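Local coordinates for multicopper oxidase (Arthrobacter sp. FB24, PDB 3GDC) that probably oxidises phenolic or related substrates in the manner of a laccase, passing their electrons through bound copper ions to molecular oxygen, at the copper (II) ion site. Sequence-based numbering; all coordinates share one arbitrary frame.

The copper (II) ion site. Residues 57, 87-89, 133, 135, 141, 146. With CU (copper (II) ion), chain B.
This is the type 1 copper centre of a multicopper oxidase, which accepts electrons from substrate and relays them to the oxygen-reducing copper cluster. Two imidazole ND1 atoms and a cysteine sulfur surround the metal: His88 ND1 and Cys133 SG lie 2.1 and 2.2 Å from CU, and ND1 of His141 is a third ligand, 2.2 Å from CU. The three angles at copper add up to nearly a full circle, so the metal sits nearly in the ligand plane. Cys133 extends its sulfur anti to the backbone N (chi1 179°). There the backbone N-H groups of Thr89 and Gln135 each point almost straight at SG in a long hydrogen bond (N to Cys133 SG 3.4 Å), and they probably temper the charge of the thiolate. Neighbouring His132 binds another copper, giving the likely electron path.

Packing is tightest around the histidines. Trp57 tips the CZ3 corner of its benzo ring onto the centre of one His141 face, with the two rings clearly inclined and CZ3 3.3 Å above the imidazole plane, while Gln135 CB covers the other near its rim. The same indole also receives His88 CE1 on a face, which probably limits the rotation of His141, and to a lesser degree of His88. Along the axis the coordination is looser. Leu146 offers a methyl in place of an axial donor, which may favour a high redox potential. On the other side of the ligand plane, the carbonyl oxygen Pro87 O stays 3.7 Å from CU. The leucine approaches tip first, its CD1 methyl 3.2 Å from CU.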
loop_
_atom_site.group_PDB
_atom_site.type_symbol
_atom_site.label_atom_id
_atom_site.label_comp_id
_atom_site.label_asym_id
_atom_site.label_seq_id
_atom_site.Cartn_x
_atom_site.Cartn_y
_atom_site.Cartn_z
ATOM N N TRP A 57 -27.733 6.221 2.083
ATOM C CA TRP A 57 -27.720 7.612 2.483
ATOM C C TRP A 57 -26.883 8.288 1.405
ATOM O O TRP A 57 -25.700 7.960 1.237
ATOM C CB TRP A 57 -27.032 7.774 3.832
ATOM C CG TRP A 57 -27.767 7.189 5.003
ATOM C CD1 TRP A 57 -29.094 6.857 5.073
ATOM C CD2 TRP A 57 -27.212 6.892 6.288
ATOM N NE1 TRP A 57 -29.395 6.358 6.324
ATOM C CE2 TRP A 57 -28.259 6.370 7.088
ATOM C CE3 TRP A 57 -25.928 7.000 6.838
ATOM C CZ2 TRP A 57 -28.057 5.960 8.415
ATOM C CZ3 TRP A 57 -25.729 6.603 8.157
ATOM C CH2 TRP A 57 -26.787 6.079 8.927
ATOM N N PRO A 87 -28.518 12.635 11.744
ATOM C CA PRO A 87 -27.607 13.770 11.569
ATOM C C PRO A 87 -26.488 13.398 10.604
ATOM O O PRO A 87 -26.081 12.234 10.550
ATOM C CB PRO A 87 -27.025 13.974 12.976
ATOM C CG PRO A 87 -27.148 12.628 13.629
ATOM C CD PRO A 87 -28.467 12.104 13.121
ATOM N N HIS A 88 -26.012 14.376 9.845
ATOM C CA HIS A 88 -24.951 14.158 8.866
ATOM C C HIS A 88 -24.073 15.404 8.793
ATOM O O HIS A 88 -24.432 16.480 9.313
ATOM C CB HIS A 88 -25.540 13.877 7.463
ATOM C CG HIS A 88 -26.338 12.612 7.363
ATOM N ND1 HIS A 88 -25.788 11.363 7.569
ATOM C CD2 HIS A 88 -27.646 12.402 7.066
ATOM C CE1 HIS A 88 -26.729 10.443 7.429
ATOM N NE2 HIS A 88 -27.861 11.047 7.111
ATOM N N THR A 89 -22.921 15.270 8.143
ATOM C CA THR A 89 -22.072 16.414 7.848
ATOM C C THR A 89 -21.502 16.255 6.428
ATOM O O THR A 89 -21.771 15.250 5.737
ATOM C CB THR A 89 -20.876 16.540 8.850
ATOM O OG1 THR A 89 -19.925 15.509 8.591
ATOM C CG2 THR A 89 -21.322 16.462 10.312
ATOM N N CYS A 133 -19.289 12.108 4.647
ATOM C CA CYS A 133 -19.866 12.434 5.939
ATOM C C CYS A 133 -18.898 12.071 7.065
ATOM O O CYS A 133 -18.141 11.096 6.958
ATOM C CB CYS A 133 -21.207 11.716 6.128
ATOM S SG CYS A 133 -21.964 12.060 7.728
ATOM N N GLN A 135 -20.069 12.063 10.512
ATOM C CA GLN A 135 -20.878 11.721 11.678
ATOM C C GLN A 135 -20.500 10.332 12.218
ATOM O O GLN A 135 -20.217 9.402 11.448
ATOM C CB GLN A 135 -22.366 11.772 11.309
ATOM C CG GLN A 135 -23.357 11.505 12.462
ATOM C CD GLN A 135 -23.453 12.660 13.452
ATOM O OE1 GLN A 135 -23.841 12.472 14.612
ATOM N NE2 GLN A 135 -23.113 13.850 13.000
ATOM N N HIS A 141 -21.803 5.754 8.141
ATOM C CA HIS A 141 -22.027 7.083 7.562
ATOM C C HIS A 141 -21.274 7.295 6.249
ATOM O O HIS A 141 -21.775 7.982 5.365
ATOM C CB HIS A 141 -21.776 8.191 8.586
ATOM C CG HIS A 141 -22.913 8.372 9.542
ATOM N ND1 HIS A 141 -23.956 9.242 9.301
ATOM C CD2 HIS A 141 -23.198 7.758 10.715
ATOM C CE1 HIS A 141 -24.821 9.176 10.297
ATOM N NE2 HIS A 141 -24.387 8.279 11.166
ATOM N N LEU A 146 -22.508 8.225 1.566
ATOM C CA LEU A 146 -22.220 9.663 1.685
ATOM C C LEU A 146 -20.764 10.017 1.360
ATOM O O LEU A 146 -19.939 10.233 2.252
ATOM C CB LEU A 146 -22.639 10.205 3.065
ATOM C CG LEU A 146 -24.141 10.154 3.349
ATOM C CD1 LEU A 146 -24.392 10.499 4.811
ATOM C CD2 LEU A 146 -24.954 11.076 2.430
HETATM CU CU CU B . -23.814 10.925 7.961
#